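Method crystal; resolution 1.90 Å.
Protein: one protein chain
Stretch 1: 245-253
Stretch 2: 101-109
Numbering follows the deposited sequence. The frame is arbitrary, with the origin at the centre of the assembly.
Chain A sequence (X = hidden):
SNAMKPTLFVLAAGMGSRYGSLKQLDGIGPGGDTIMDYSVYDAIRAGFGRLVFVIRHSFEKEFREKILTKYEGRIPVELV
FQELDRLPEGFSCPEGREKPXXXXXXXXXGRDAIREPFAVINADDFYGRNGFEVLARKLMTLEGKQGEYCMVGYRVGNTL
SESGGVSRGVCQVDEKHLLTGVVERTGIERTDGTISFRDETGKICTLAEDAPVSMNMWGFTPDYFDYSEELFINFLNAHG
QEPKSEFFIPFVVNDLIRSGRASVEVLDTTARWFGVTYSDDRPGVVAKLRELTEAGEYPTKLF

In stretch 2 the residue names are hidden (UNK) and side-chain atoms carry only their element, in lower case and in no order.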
ATOM      1  N   SER A 245       5.301  15.878  10.589  1.00 48.70           N
ATOM      2  CA  SER A 245       3.983  15.265  10.735  1.00 47.07           C
ATOM      3  C   SER A 245       3.570  14.577   9.434  1.00 48.17           C
ATOM      4  O   SER A 245       3.929  15.040   8.350  1.00 44.03           O
ATOM      5  CB  SER A 245       2.945  16.312  11.137  1.00 43.08           C
ATOM      6  OG  SER A 245       2.954  17.406  10.236  1.00 48.22           O
ATOM      7  N   GLU A 246       2.827  13.474   9.547  1.00 44.94           N
ATOM      8  CA  GLU A 246       2.425  12.690   8.377  1.00 41.19           C
ATOM      9  C   GLU A 246       0.976  12.237   8.451  1.00 38.42           C
ATOM     10  O   GLU A 246       0.471  11.899   9.523  1.00 46.57           O
ATOM     11  CB  GLU A 246       3.315  11.462   8.203  1.00 40.61           C
ATOM     12  CG  GLU A 246       4.703  11.767   7.665  1.00 56.39           C
ATOM     13  CD  GLU A 246       5.515  10.504   7.453  1.00 62.31           C
ATOM     14  OE1 GLU A 246       5.534   9.989   6.312  1.00 63.30           O
ATOM     15  OE2 GLU A 246       6.121  10.019   8.434  1.00 62.06           O
ATOM     16  N   PHE A 247       0.330  12.216   7.290  1.00 37.94           N
ATOM     17  CA  PHE A 247      -1.083  11.866   7.154  1.00 34.07           C
ATOM     18  C   PHE A 247      -1.158  10.487   6.520  1.00 34.46           C
ATOM     19  O   PHE A 247      -0.957  10.346   5.308  1.00 34.78           O
ATOM     20  CB  PHE A 247      -1.742  12.924   6.260  1.00 36.08           C
ATOM     21  CG  PHE A 247      -3.239  12.810   6.139  1.00 33.80           C
ATOM     22  CD1 PHE A 247      -4.053  12.885   7.258  1.00 33.49           C
ATOM     23  CD2 PHE A 247      -3.834  12.697   4.888  1.00 36.95           C
ATOM     24  CE1 PHE A 247      -5.440  12.809   7.144  1.00 33.36           C
ATOM     25  CE2 PHE A 247      -5.223  12.623   4.763  1.00 31.28           C
ATOM     26  CZ  PHE A 247      -6.025  12.676   5.891  1.00 34.43           C
ATOM     27  N   PHE A 248      -1.428   9.472   7.346  1.00 36.09           N
ATOM     28  CA  PHE A 248      -1.313   8.057   6.962  1.00 36.78           C
ATOM     29  C   PHE A 248      -2.662   7.398   6.711  1.00 31.24           C
ATOM     30  O   PHE A 248      -3.645   7.728   7.369  1.00 32.93           O
ATOM     31  CB  PHE A 248      -0.641   7.262   8.085  1.00 40.84           C
ATOM     32  CG  PHE A 248       0.810   7.578   8.278  1.00 50.93           C
ATOM     33  CD1 PHE A 248       1.732   7.293   7.286  1.00 60.48           C
ATOM     34  CD2 PHE A 248       1.255   8.130   9.466  1.00 54.34           C
ATOM     35  CE1 PHE A 248       3.074   7.573   7.463  1.00 63.85           C
ATOM     36  CE2 PHE A 248       2.597   8.412   9.653  1.00 62.66           C
ATOM     37  CZ  PHE A 248       3.505   8.131   8.650  1.00 61.78           C
ATOM     38  N   ILE A 249      -2.691   6.416   5.809  1.00 28.28           N
ATOM     39  CA  ILE A 249      -3.940   5.714   5.512  1.00 29.47           C
ATOM     40  C   ILE A 249      -4.605   5.046   6.743  1.00 33.39           C
ATOM     41  O   ILE A 249      -5.807   5.244   6.989  1.00 30.63           O
ATOM     42  CB  ILE A 249      -3.742   4.690   4.392  1.00 31.51           C
ATOM     43  CG1 ILE A 249      -3.330   5.399   3.096  1.00 32.52           C
ATOM     44  CG2 ILE A 249      -5.006   3.851   4.197  1.00 29.12           C
ATOM     45  CD1 ILE A 249      -2.860   4.426   2.012  1.00 34.16           C
ATOM     46  N   PRO A 250      -3.836   4.249   7.515  1.00 34.34           N
ATOM     47  CA  PRO A 250      -4.410   3.581   8.696  1.00 37.96           C
ATOM     48  C   PRO A 250      -5.069   4.557   9.663  1.00 38.50           C
ATOM     49  O   PRO A 250      -6.098   4.226  10.264  1.00 35.29           O
ATOM     50  CB  PRO A 250      -3.193   2.951   9.384  1.00 44.07           C
ATOM     51  CG  PRO A 250      -2.146   2.871   8.352  1.00 43.97           C
ATOM     52  CD  PRO A 250      -2.396   3.967   7.361  1.00 38.64           C
ATOM     53  N   PHE A 251      -4.484   5.741   9.830  1.00 36.55           N
ATOM     54  CA  PHE A 251      -5.065   6.742  10.713  1.00 34.17           C
ATOM     55  C   PHE A 251      -6.465   7.161  10.267  1.00 40.38           C
ATOM     56  O   PHE A 251      -7.402   7.217  11.074  1.00 35.48           O
ATOM     57  CB  PHE A 251      -4.174   7.984  10.830  1.00 38.02           C
ATOM     58  CG  PHE A 251      -4.858   9.144  11.509  1.00 44.15           C
ATOM     59  CD1 PHE A 251      -4.806   9.291  12.883  1.00 47.64           C
ATOM     60  CD2 PHE A 251      -5.571  10.079  10.768  1.00 45.80           C
ATOM     61  CE1 PHE A 251      -5.445  10.348  13.509  1.00 51.37           C
ATOM     62  CE2 PHE A 251      -6.214  11.132  11.383  1.00 49.68           C
ATOM     63  CZ  PHE A 251      -6.151  11.270  12.755  1.00 53.83           C
ATOM     64  N   VAL A 252      -6.588   7.485   8.986  1.00 33.56           N
ATOM     65  CA  VAL A 252      -7.866   7.867   8.397  1.00 31.25           C
ATOM     66  C   VAL A 252      -8.879   6.729   8.464  1.00 30.78           C
ATOM     67  O   VAL A 252     -10.019   6.930   8.862  1.00 29.55           O
ATOM     68  CB  VAL A 252      -7.680   8.271   6.910  1.00 28.57           C
ATOM     69  CG1 VAL A 252      -9.032   8.413   6.227  1.00 32.07           C
ATOM     70  CG2 VAL A 252      -6.870   9.558   6.832  1.00 30.14           C
ATOM     71  N   VAL A 253      -8.464   5.534   8.049  1.00 26.88           N
ATOM     72  CA  VAL A 253      -9.353   4.375   8.074  1.00 25.90           C
ATOM     73  C   VAL A 253      -9.830   4.119   9.503  1.00 27.42           C
ATOM     74  O   VAL A 253     -11.011   3.876   9.749  1.00 26.36           O
ATOM     75  CB  VAL A 253      -8.668   3.118   7.510  1.00 28.83           C
ATOM     76  CG1 VAL A 253      -9.473   1.862   7.846  1.00 26.12           C
ATOM     77  CG2 VAL A 253      -8.480   3.249   5.987  1.00 26.50           C
ATOM     78  N   UNK A 101       3.836  14.888   2.689  1.00 42.32           N
ATOM     79  CA  UNK A 101       2.739  14.877   3.655  1.00 39.75           C
ATOM     80  C   UNK A 101       2.284  13.507   4.139  1.00 35.52           C
ATOM     81  O   UNK A 101       1.625  13.416   5.175  1.00 39.89           O
ATOM     82  c   UNK A 101       2.479  20.477   4.224  1.00 46.89           C
ATOM     83  c   UNK A 101       2.461  20.355   5.589  1.00 47.45           C
ATOM     84  c   UNK A 101       2.008  17.965   5.452  1.00 39.74           C
ATOM     85  c   UNK A 101       2.227  19.116   6.207  1.00 43.98           C
ATOM     86  c   UNK A 101       1.827  17.121   2.985  1.00 32.07           C
ATOM     87  c   UNK A 101       2.013  18.065   4.057  1.00 38.73           C
ATOM     88  n   UNK A 101       2.208  19.151   2.107  1.00 42.05           N
ATOM     89  c   UNK A 101       2.248  19.323   3.467  1.00 42.95           C
ATOM     90  c   UNK A 101       1.954  17.831   1.827  1.00 39.90           C
ATOM     91  c   UNK A 101       1.549  15.662   3.112  1.00 36.35           C
ATOM     92  N   UNK A 102       2.601  12.444   3.396  1.00 32.55           N
ATOM     93  CA  UNK A 102       2.290  11.097   3.855  1.00 30.79           C
ATOM     94  C   UNK A 102       1.479  10.262   2.871  1.00 29.32           C
ATOM     95  O   UNK A 102       0.984  10.784   1.872  1.00 32.10           O
ATOM     96  N   UNK A 103       1.325   8.971   3.150  1.00 30.85           N
ATOM     97  CA  UNK A 103       0.659   8.072   2.205  1.00 28.98           C
ATOM     98  C   UNK A 103      -0.786   8.433   1.854  1.00 29.35           C
ATOM     99  O   UNK A 103      -1.223   8.187   0.724  1.00 28.92           O
ATOM    100  o   UNK A 103       0.012   6.459   3.918  1.00 35.32           O
ATOM    101  c   UNK A 103       2.122   6.103   2.779  1.00 39.65           C
ATOM    102  c   UNK A 103       0.685   6.588   2.656  1.00 35.36           C
ATOM    103  N   UNK A 104      -1.550   8.967   2.804  1.00 29.73           N
ATOM    104  CA  UNK A 104      -2.933   9.296   2.467  1.00 29.42           C
ATOM    105  C   UNK A 104      -3.003  10.617   1.680  1.00 31.04           C
ATOM    106  O   UNK A 104      -3.957  10.843   0.949  1.00 31.12           O
ATOM    107  c   UNK A 104      -3.863   9.273   3.694  1.00 27.20           C
ATOM    108  c   UNK A 104      -5.289   8.852   3.346  1.00 35.61           C
ATOM    109  n   UNK A 104      -5.748   7.765   3.948  1.00 38.27           N
ATOM    110  o   UNK A 104      -5.973   9.508   2.562  1.00 41.36           O
ATOM    111  N   UNK A 105      -1.972  11.461   1.783  1.00 28.98           N
ATOM    112  CA  UNK A 105      -1.888  12.630   0.894  1.00 30.42           C
ATOM    113  C   UNK A 105      -1.569  12.169  -0.541  1.00 32.47           C
ATOM    114  O   UNK A 105      -2.135  12.669  -1.508  1.00 30.42           O
ATOM    115  c   UNK A 105       0.468  15.964  -1.090  1.00 33.70           C
ATOM    116  n   UNK A 105       0.524  14.869  -0.352  1.00 35.15           N
ATOM    117  c   UNK A 105      -1.359  15.871   0.123  1.00 31.57           C
ATOM    118  c   UNK A 105      -0.857  13.651   1.382  1.00 33.76           C
ATOM    119  n   UNK A 105      -0.663  16.592  -0.819  1.00 31.62           N
ATOM    120  c   UNK A 105      -0.614  14.780   0.425  1.00 31.52           C
ATOM    121  N   UNK A 106      -0.666  11.203  -0.664  1.00 29.13           N
ATOM    122  CA  UNK A 106      -0.410  10.556  -1.950  1.00 28.40           C
ATOM    123  C   UNK A 106      -1.689   9.968  -2.562  1.00 29.06           C
ATOM    124  O   UNK A 106      -1.932  10.117  -3.761  1.00 26.67           O
ATOM    125  c   UNK A 106       0.661   9.486  -1.800  1.00 23.75           C
ATOM    126  N   UNK A 107      -2.512   9.305  -1.750  1.00 24.03           N
ATOM    127  CA  UNK A 107      -3.780   8.772  -2.237  1.00 22.95           C
ATOM    128  C   UNK A 107      -4.695   9.878  -2.785  1.00 28.50           C
ATOM    129  O   UNK A 107      -5.324   9.718  -3.839  1.00 27.55           O
ATOM    130  c   UNK A 107      -5.953   7.646  -1.587  1.00 27.68           C
ATOM    131  c   UNK A 107      -4.539   7.976  -1.131  1.00 28.96           C
ATOM    132  c   UNK A 107      -3.787   6.686  -0.787  1.00 31.31           C
ATOM    133  N   UNK A 108      -4.781  10.992  -2.067  1.00 27.75           N
ATOM    134  CA  UNK A 108      -5.603  12.120  -2.510  1.00 26.61           C
ATOM    135  C   UNK A 108      -5.245  12.591  -3.926  1.00 30.73           C
ATOM    136  O   UNK A 108      -6.075  13.171  -4.617  1.00 29.10           O
ATOM    137  c   UNK A 108      -6.022  14.279   0.700  1.00 37.06           C
ATOM    138  c   UNK A 108      -7.857  13.278  -0.685  1.00 32.49           C
ATOM    139  c   UNK A 108      -5.493  13.296  -1.534  1.00 26.51           C
ATOM    140  c   UNK A 108      -6.375  13.193  -0.287  1.00 30.78           C
ATOM    141  N   UNK A 109      -4.016  12.349  -4.363  1.00 27.62           N
ATOM    142  CA  UNK A 109      -3.599  12.789  -5.702  1.00 24.56           C
ATOM    143  C   UNK A 109      -4.373  12.070  -6.828  1.00 31.10           C
ATOM    144  O   UNK A 109      -4.445  12.568  -7.963  1.00 28.21           O
ATOM    145  c   UNK A 109      -2.775  15.411  -3.475  1.00 28.96           C
ATOM    146  c   UNK A 109      -2.089  12.592  -5.902  1.00 26.61           C
ATOM    147  c   UNK A 109      -1.218  13.366  -4.890  1.00 27.80           C
ATOM    148 se   UNK A 109      -1.424  15.302  -4.897  0.70 33.25          SE
TER

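Position 101 carries ten side-chain atoms: one carbon, then fused five- and six-membered rings holding eight carbons and a single nitrogen. Only an indole fits, so this is Trp 101. Its ring turns an edge to Ser 245, with CZ3 4.4 Å from OG, and NE1 is hydrogen-bonded elsewhere in the structure. The backbone matters more here: Trp 101 O accepts a hydrogen bond from Phe 247 N at 2.8 Å and a CA-H...O contact from Glu 246 CA at 3.4 Å.

Position 102 has no side-chain atoms and is Gly 102. An ideal CB would point toward stretch 1 and lie 2.6 Å from Phe 247 O, a clash. The phi/psi pair of 126/171 would also jam it against the carbonyl oxygen of the residue before, which by itself calls for glycine. The residue stands at the N-cap position, and its CA lies 4.8 Å from the CA of Phe 247.

At position 103 one carbon carries one oxygen and one carbon, a beta-branched alcohol: Thr 103. With chi1 in the p well, OG1 accepts a hydrogen bond from Ile 249 N at 3.3 Å. This suits a hydroxyl, which can serve a backbone NH in the first turn of the partner helix. The same oxygen sits at the edge of the Phe 248 ring, 3.9 Å from CD1.

Position 104 shows two carbons, the second bearing one oxygen and one nitrogen; this short amide is Asn 104. Its CB points toward stretch 1 and lies 3.6 Å from Phe 247 CD2, while ND2 comes within 3.1 Å of Ile 249 CA and 3.6 Å of Val 252 CB. The amide is buried, but both its polar atoms are hydrogen-bonded elsewhere in the structure. Its backbone N donates to Phe 247 O at 2.9 Å.

Position 105 has one carbon followed by a five-membered ring of three carbons and two nitrogens, an imidazole: His 105. The ring leads away from stretch 1, and both nitrogens find hydrogen bonds elsewhere; its backbone N meets the edge of the Phe 247 ring, 3.8 Å from CD2.

Position 106, with a single carbon, is Ala 106; it makes no contact with stretch 1, and its small, apolar side chain suits a buried site on a helix.

Position 107 has one carbon carrying two more: Val 107. Buried, with its CB toward stretch 1, it offers a compact apolar branch, and CG2 packs 3.7 Å from Ile 249 CD1.

Position 108 holds four carbons forked at the second, which is Leu 108. One methyl of the fork, CD1, comes to 4.5 Å from Phe 247 CE2; a buried, apolar side chain is chemically at home beside that ring.

Position 109 is an unbranched chain of two carbons, selenium and a carbon: selenomethionine, Met 109, beyond reach of stretch 1.

The contact works through backbone pairing at the start of the helix. Phe 247 donates to Trp 101 O and accepts from Asn 104 N, spanning Gly 102, whose bare CA leaves room for the Phe 247 carbonyl. Thr 103 adds the third hydrogen bond, and Val 107 and Leu 108 supply apolar packing.

Stretch 2 101-109: WGTNHAVLM
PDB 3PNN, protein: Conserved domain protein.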